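Taurocyamine kinase (Schistosoma mansoni, PDB 4WOD) catalyses the magnesium-dependent, reversible transfer of phosphate from ATP to taurocyamine, as a duplicated member of the ATP:guanido phosphotransferase family. Local coordinates at residues V643-P648 / E704-M709; S638-V643 / T682-N687; F479-R484 / M593-N598. The protein carries 4 engineered substitutions. All blocks are in the same frame, centred on the assembly; numbering follows the deposited sequence.

Interaction 1: V643-P648 / E704-M709; sequences VLLKIP and EGVAKM
Val-643 meets Val-706 tip to tip, its CG2 methyl overlapping the fork of the helical valine: Val-643 CG2 lies 3.7 Å from Val-706 CG2 and 4.1 Å from Val-706 CG1. With CG1 anti to the backbone N (chi1 167°) and CG2 beside that N, both methyls of Val-706 face the strand. The same valine also serves the next inward-pointing residue of the strand, since its CG1 sits 4.3 Å from Leu-645 CD1. The two methyls of Leu-645 thus divide their work. CD1 turns to Val-706, while CD2 reaches about one turn further along the helix and crosses obliquely against Met-709, 3.8 Å from Met-709 SD. The methionine chain is extended beyond CG, and of its atoms SD comes nearest to Leu-645. Ile-647, just past the end of the strand, adds a looser contact, with CD1 4.4 Å from Met-709 SD.

No hydrogen bond joins 643-648 to 704-709, and all five touching residues are buried, so the interface is held by apolar surfaces alone. The strand and helix segments run nearly parallel, 11° between their directions with 10.7 Å between axes. Val-643, Leu-645 and Ile-647, alternate along the chain, therefore match a helical face made by Val-706 and Met-709. Ile-480 and Ile-685, from the two flanking strands, reach the same helix. This is a helix laid on one face of an antiparallel sheet, here the C-terminal helix 695-715 on the catalytic domain of a phosphagen kinase.

Interaction 2: S638-V643 / T682-N687; sequences SMRASV and TYDISN
The guanidinium of Arg-640 carries Ser-686 CB over the centre of one face, 3.7 Å above the plane, and meets the carboxylate of Asp-684 at its edge. Arginine and aspartate reach toward each other tip to tip, their planes nearly parallel (15° apart) but offset. Arg-640 NH2 donates to Asp-684 OD1 over 2.8 Å, approaching on the syn side while tilted out of the carboxylate plane, and the bond is bent, with an N-H...O angle of 137°. An arginine chain extended from CG to NE, starting with CG anti to the backbone N, carries the group across to the neighbouring strand. Water 1 completes a second link, accepting from Arg-640 NH1 and donating to Asp-684 OD2.

The other flat group is the amide of Asn-687, which works by its edge against the strand backbone. Its OD1 accepts from Ala-641 N at 2.8 Å, and its ND2 donates almost straight, at 169°, to Met-639 O over 3.2 Å. The amide thereby carries on the antiparallel pairing where the backbone bond from Asn-687 N to Ala-641 O is weak. Regular pairing resumes at Val-643 and Ile-685, bonded in both directions.

Asp-684 OD2 also forms a salt bridge with Arg-669. One buried carboxylate thus holds two arginines, both predicted to bind ATP. It probably tempers their mutual repulsion and orients them for phosphate groups.

Interaction 3: F479-R484 / M593-N598; sequences FIVSTR and MQQGGN
Thr-483 OG1 donates to Gly-596 O over 2.8 Å, in the plane of the carbonyl and on a lone pair, where an antiparallel strand pair of the catalytic sheet gives way to a strand-turn-helix connection. With OG1 anti to its own carbonyl carbon (chi1 -54°), the hydroxyl faces the turn. Main-chain bonds between Thr-483 and Gln-594 run both ways, each 3.0 Å from N to O, and keep these residues in register. Beside them Arg-484 and Met-593 lie side by side, pointing the same way. A bend at chi3 (62°) folds the methionine methyl back, so that Met-593 CE comes to 3.3 Å from Arg-484 NE, near the plane of the guanidinium. Ser-482, Thr-483 and Arg-484 belong to a predicted ATP site.

At the other end Ile-480 CG2 lies 3.3 Å from Gly-596 O and also rests on Gly-597 CA, while Ile-480 CD1 occupies the space beside Gly-597 where a side chain would start. Val-481, where the chain turns a corner, accepts from Gly-596 N at its carbonyl O. Farther out, Arg-605 of helix 599-614 binds Gln-594 OE1. Asn-598 is the N-cap of that helix, its OD1 accepting a weak hydrogen bond from Ala-601 N.

Overall arrangement
From the N terminus, strand 480-489 opens the second catalytic sheet, and interaction 3 closes the first long loop when the chain returns, after 108 intervening residues, as strand 588-595. That loop is finished before the others begin, so interaction 3 stands in series with them. Strand 639-646 then settles on the other edge of 480-489 and starts both remaining contacts, which share Val-643. Interaction 2 closes the shorter loop, 38 intervening residues, by adding strand 682-687. Interaction 1 reaches on to helix 695-715, so the two loops cross. Together the three contacts tie four neighbouring strands and the C-terminal helix into one unit, with predicted ATP-site residues in all three contacts.

Interaction 1: V643-P648 / E704-M709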
# COMPACT_ATOMS: atom_id res chain seq x y z
N VAL A 643 20.81 7.80 24.35
CA VAL A 643 22.07 8.34 23.86
C VAL A 643 22.53 7.57 22.64
O VAL A 643 22.25 6.39 22.50
CB VAL A 643 23.20 8.29 24.93
CG1 VAL A 643 22.92 9.25 26.07
CG2 VAL A 643 23.43 6.86 25.43
N LEU A 644 23.24 8.26 21.77
CA LEU A 644 23.99 7.59 20.72
C LEU A 644 25.39 7.31 21.28
O LEU A 644 26.20 8.22 21.43
CB LEU A 644 24.03 8.43 19.46
CG LEU A 644 24.37 7.68 18.17
CD1 LEU A 644 23.64 6.35 18.15
CD2 LEU A 644 23.98 8.53 16.99
N LEU A 645 25.65 6.04 21.60
CA LEU A 645 26.85 5.66 22.35
C LEU A 645 27.88 4.89 21.53
O LEU A 645 27.56 3.89 20.87
CB LEU A 645 26.45 4.84 23.58
CG LEU A 645 27.53 4.49 24.61
CD1 LEU A 645 28.06 5.74 25.28
CD2 LEU A 645 26.99 3.52 25.64
N LYS A 646 29.13 5.35 21.57
CA LYS A 646 30.24 4.64 20.92
C LYS A 646 30.96 3.72 21.90
O LYS A 646 31.71 4.17 22.76
CB LYS A 646 31.24 5.62 20.31
CG LYS A 646 30.62 6.58 19.32
CD LYS A 646 31.69 7.33 18.55
CE LYS A 646 32.61 8.07 19.49
NZ LYS A 646 33.58 8.91 18.74
N ILE A 647 30.72 2.42 21.77
CA ILE A 647 31.40 1.44 22.60
C ILE A 647 31.95 0.29 21.75
O ILE A 647 31.43 -0.82 21.80
CB ILE A 647 30.47 0.90 23.72
CG1 ILE A 647 29.08 0.57 23.16
CG2 ILE A 647 30.33 1.92 24.83
CD1 ILE A 647 28.18 -0.09 24.18
N PRO A 648 33.01 0.55 20.98
CA PRO A 648 33.61 -0.43 20.07
C PRO A 648 34.03 -1.72 20.78
O PRO A 648 33.81 -2.82 20.27
CB PRO A 648 34.83 0.30 19.50
CG PRO A 648 34.51 1.73 19.65
CD PRO A 648 33.74 1.83 20.93
N GLU A 704 22.51 6.11 34.82
CA GLU A 704 23.26 5.13 35.60
C GLU A 704 23.72 3.96 34.73
O GLU A 704 24.85 3.50 34.84
CB GLU A 704 22.43 4.61 36.77
CG GLU A 704 22.30 5.59 37.92
CD GLU A 704 21.66 4.97 39.14
OE1 GLU A 704 20.48 5.25 39.40
OE2 GLU A 704 22.35 4.19 39.84
N GLY A 705 22.83 3.49 33.85
CA GLY A 705 23.15 2.41 32.94
C GLY A 705 24.22 2.78 31.92
O GLY A 705 25.07 1.95 31.57
N VAL A 706 24.18 4.01 31.43
CA VAL A 706 25.12 4.46 30.43
C VAL A 706 26.47 4.75 31.09
O VAL A 706 27.52 4.45 30.52
CB VAL A 706 24.59 5.71 29.67
CG1 VAL A 706 25.69 6.38 28.85
CG2 VAL A 706 23.40 5.32 28.78
N ALA A 707 26.43 5.30 32.30
CA ALA A 707 27.65 5.55 33.08
C ALA A 707 28.40 4.25 33.37
O ALA A 707 29.63 4.21 33.33
CB ALA A 707 27.31 6.27 34.37
N LYS A 708 27.64 3.20 33.67
CA LYS A 708 28.21 1.88 33.83
C LYS A 708 28.89 1.40 32.56
O LYS A 708 30.05 1.00 32.59
CB LYS A 708 27.15 0.87 34.24
CG LYS A 708 27.41 0.28 35.62
CD LYS A 708 28.20 -1.03 35.52
CE LYS A 708 29.55 -0.90 36.25
NZ LYS A 708 29.32 -0.51 37.68
N MET A 709 28.15 1.42 31.46
CA MET A 709 28.68 1.04 30.15
C MET A 709 29.99 1.75 29.81
O MET A 709 30.95 1.11 29.38
CB MET A 709 27.66 1.33 29.06
CG MET A 709 26.50 0.36 29.03
SD MET A 709 25.50 0.56 27.55
CE MET A 709 24.20 -0.62 27.91

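Interaction 2: S638-V643 / T682-N687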
# COMPACT_ATOMS: atom_id res chain seq x y z
N SER A 638 5.60 7.72 29.74
CA SER A 638 5.70 7.80 28.29
C SER A 638 7.05 8.36 27.87
O SER A 638 7.14 9.02 26.85
CB SER A 638 4.59 8.67 27.71
OG SER A 638 4.52 8.47 26.31
N MET A 639 8.08 8.10 28.67
CA MET A 639 9.36 8.78 28.54
C MET A 639 10.44 7.85 28.07
O MET A 639 10.65 6.78 28.65
CB MET A 639 9.80 9.41 29.86
CG MET A 639 11.14 10.13 29.77
SD MET A 639 11.53 11.10 31.25
CE MET A 639 10.54 12.58 30.90
N ARG A 640 11.14 8.27 27.04
CA ARG A 640 12.29 7.56 26.54
C ARG A 640 13.47 8.50 26.45
O ARG A 640 13.47 9.44 25.65
CB ARG A 640 11.98 6.93 25.17
CG ARG A 640 13.12 6.09 24.58
CD ARG A 640 12.72 5.61 23.18
NE ARG A 640 13.72 4.77 22.52
CZ ARG A 640 14.80 5.24 21.90
NH1 ARG A 640 15.05 6.54 21.86
NH2 ARG A 640 15.65 4.39 21.32
N ALA A 641 14.45 8.28 27.33
CA ALA A 641 15.72 8.99 27.28
C ALA A 641 16.77 8.10 26.63
O ALA A 641 16.84 6.90 26.92
CB ALA A 641 16.18 9.40 28.65
N SER A 642 17.60 8.68 25.79
CA SER A 642 18.50 7.85 25.02
C SER A 642 19.79 8.58 24.69
O SER A 642 19.86 9.81 24.77
CB SER A 642 17.82 7.38 23.73
OG SER A 642 17.58 8.47 22.86
N VAL A 643 20.81 7.80 24.35
CA VAL A 643 22.07 8.34 23.86
C VAL A 643 22.53 7.57 22.64
O VAL A 643 22.25 6.39 22.50
CB VAL A 643 23.20 8.29 24.93
CG1 VAL A 643 22.92 9.25 26.07
CG2 VAL A 643 23.43 6.86 25.43
N THR A 682 28.75 1.68 17.48
CA THR A 682 27.85 2.72 17.94
C THR A 682 26.44 2.18 18.18
O THR A 682 25.81 1.62 17.29
CB THR A 682 27.78 3.86 16.93
OG1 THR A 682 29.10 4.32 16.64
CG2 THR A 682 26.96 5.01 17.48
N TYR A 683 25.96 2.36 19.41
CA TYR A 683 24.65 1.85 19.80
C TYR A 683 23.73 2.97 20.28
O TYR A 683 24.16 3.90 20.95
CB TYR A 683 24.78 0.82 20.91
CG TYR A 683 25.09 -0.59 20.46
CD1 TYR A 683 25.84 -0.83 19.31
CD2 TYR A 683 24.64 -1.68 21.18
CE1 TYR A 683 26.13 -2.12 18.90
CE2 TYR A 683 24.92 -2.97 20.78
CZ TYR A 683 25.66 -3.19 19.64
OH TYR A 683 25.94 -4.47 19.25
N ASP A 684 22.45 2.85 19.94
CA ASP A 684 21.44 3.69 20.56
C ASP A 684 20.94 3.01 21.84
O ASP A 684 20.33 1.94 21.78
CB ASP A 684 20.28 3.96 19.60
CG ASP A 684 19.27 4.92 20.18
OD1 ASP A 684 18.41 4.46 20.95
OD2 ASP A 684 19.36 6.13 19.87
N ILE A 685 21.22 3.62 22.99
CA ILE A 685 20.85 3.04 24.27
C ILE A 685 19.73 3.84 24.92
O ILE A 685 19.79 5.06 24.98
CB ILE A 685 22.05 3.00 25.26
CG1 ILE A 685 23.29 2.39 24.59
CG2 ILE A 685 21.69 2.22 26.52
CD1 ILE A 685 23.11 0.96 24.17
N SER A 686 18.69 3.16 25.39
CA SER A 686 17.62 3.88 26.07
C SER A 686 17.11 3.12 27.29
O SER A 686 17.34 1.92 27.42
CB SER A 686 16.46 4.14 25.09
OG SER A 686 16.02 2.93 24.49
N ASN A 687 16.45 3.82 28.21
CA ASN A 687 15.75 3.13 29.28
C ASN A 687 14.64 2.29 28.69
O ASN A 687 13.96 2.71 27.75
CB ASN A 687 15.18 4.11 30.31
CG ASN A 687 14.20 5.11 29.71
OD1 ASN A 687 14.60 6.01 28.96
ND2 ASN A 687 12.92 4.99 30.07
O HOH W 1 16.84 7.52 19.98
O HOH W 2 13.48 2.01 24.33
O HOH W 3 19.84 8.85 21.06

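Interaction 3: F479-R484 / M593-N598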
# COMPACT_ATOMS: atom_id res chain seq x y z
N PHE A 479 32.22 9.28 24.08
CA PHE A 479 31.54 8.01 24.15
C PHE A 479 30.15 8.29 23.60
O PHE A 479 29.53 7.45 22.95
CB PHE A 479 31.49 7.47 25.58
CG PHE A 479 32.81 6.97 26.08
CD1 PHE A 479 33.69 7.80 26.75
CD2 PHE A 479 33.19 5.65 25.84
CE1 PHE A 479 34.91 7.33 27.20
CE2 PHE A 479 34.41 5.18 26.29
CZ PHE A 479 35.27 6.02 26.97
N ILE A 480 29.68 9.52 23.83
CA ILE A 480 28.32 9.91 23.48
C ILE A 480 28.25 10.92 22.34
O ILE A 480 28.67 12.07 22.48
CB ILE A 480 27.59 10.49 24.70
CG1 ILE A 480 27.48 9.41 25.78
CG2 ILE A 480 26.22 11.04 24.29
CD1 ILE A 480 26.97 9.92 27.12
N VAL A 481 27.72 10.47 21.21
CA VAL A 481 27.52 11.34 20.06
C VAL A 481 26.40 12.36 20.30
O VAL A 481 26.53 13.54 19.96
CB VAL A 481 27.19 10.52 18.80
CG1 VAL A 481 26.91 11.45 17.62
CG2 VAL A 481 28.33 9.56 18.48
N SER A 482 25.31 11.92 20.91
CA SER A 482 24.18 12.82 21.16
C SER A 482 23.21 12.26 22.19
O SER A 482 23.17 11.05 22.42
CB SER A 482 23.43 13.12 19.86
OG SER A 482 22.88 11.94 19.31
N THR A 483 22.43 13.15 22.77
CA THR A 483 21.48 12.80 23.82
C THR A 483 20.09 13.30 23.43
O THR A 483 19.95 14.32 22.75
CB THR A 483 21.92 13.39 25.18
OG1 THR A 483 23.27 12.99 25.44
CG2 THR A 483 21.02 12.93 26.33
N ARG A 484 19.06 12.59 23.89
CA ARG A 484 17.69 12.83 23.49
C ARG A 484 16.79 12.33 24.62
O ARG A 484 17.06 11.28 25.22
CB ARG A 484 17.41 12.09 22.17
CG ARG A 484 16.02 12.30 21.50
CD ARG A 484 15.89 11.28 20.33
NE ARG A 484 14.68 11.40 19.50
CZ ARG A 484 13.58 10.66 19.66
NH1 ARG A 484 13.50 9.79 20.65
NH2 ARG A 484 12.54 10.81 18.84
N MET A 593 16.70 17.26 22.31
CA MET A 593 17.94 16.58 21.97
C MET A 593 19.06 17.56 21.64
O MET A 593 18.81 18.73 21.34
CB MET A 593 17.72 15.65 20.78
CG MET A 593 17.38 16.40 19.50
SD MET A 593 17.31 15.37 18.02
CE MET A 593 15.98 14.25 18.39
N GLN A 594 20.30 17.08 21.69
CA GLN A 594 21.46 17.88 21.29
C GLN A 594 22.70 17.02 21.15
O GLN A 594 22.72 15.87 21.61
CB GLN A 594 21.73 19.01 22.30
CG GLN A 594 22.36 18.53 23.59
CD GLN A 594 22.23 19.56 24.70
OE1 GLN A 594 21.18 20.18 24.86
NE2 GLN A 594 23.29 19.74 25.47
N GLN A 595 23.73 17.56 20.50
CA GLN A 595 25.02 16.90 20.42
C GLN A 595 25.63 16.81 21.81
O GLN A 595 25.37 17.67 22.66
CB GLN A 595 25.98 17.66 19.49
CG GLN A 595 25.56 17.70 18.03
CD GLN A 595 25.84 16.40 17.32
OE1 GLN A 595 25.03 15.47 17.34
NE2 GLN A 595 27.00 16.32 16.66
N GLY A 596 26.44 15.78 22.05
CA GLY A 596 27.10 15.64 23.34
C GLY A 596 26.30 14.80 24.31
O GLY A 596 25.27 14.22 23.94
N GLY A 597 26.75 14.75 25.56
CA GLY A 597 26.14 13.88 26.55
C GLY A 597 25.51 14.58 27.73
O GLY A 597 25.30 13.97 28.78
N ASN A 598 25.18 15.86 27.56
CA ASN A 598 24.61 16.63 28.66
C ASN A 598 23.11 16.38 28.83
O ASN A 598 22.27 17.16 28.36
CB ASN A 598 24.86 18.12 28.45
CG ASN A 598 24.59 18.92 29.70
OD1 ASN A 598 24.03 18.40 30.67
ND2 ASN A 598 24.97 20.18 29.68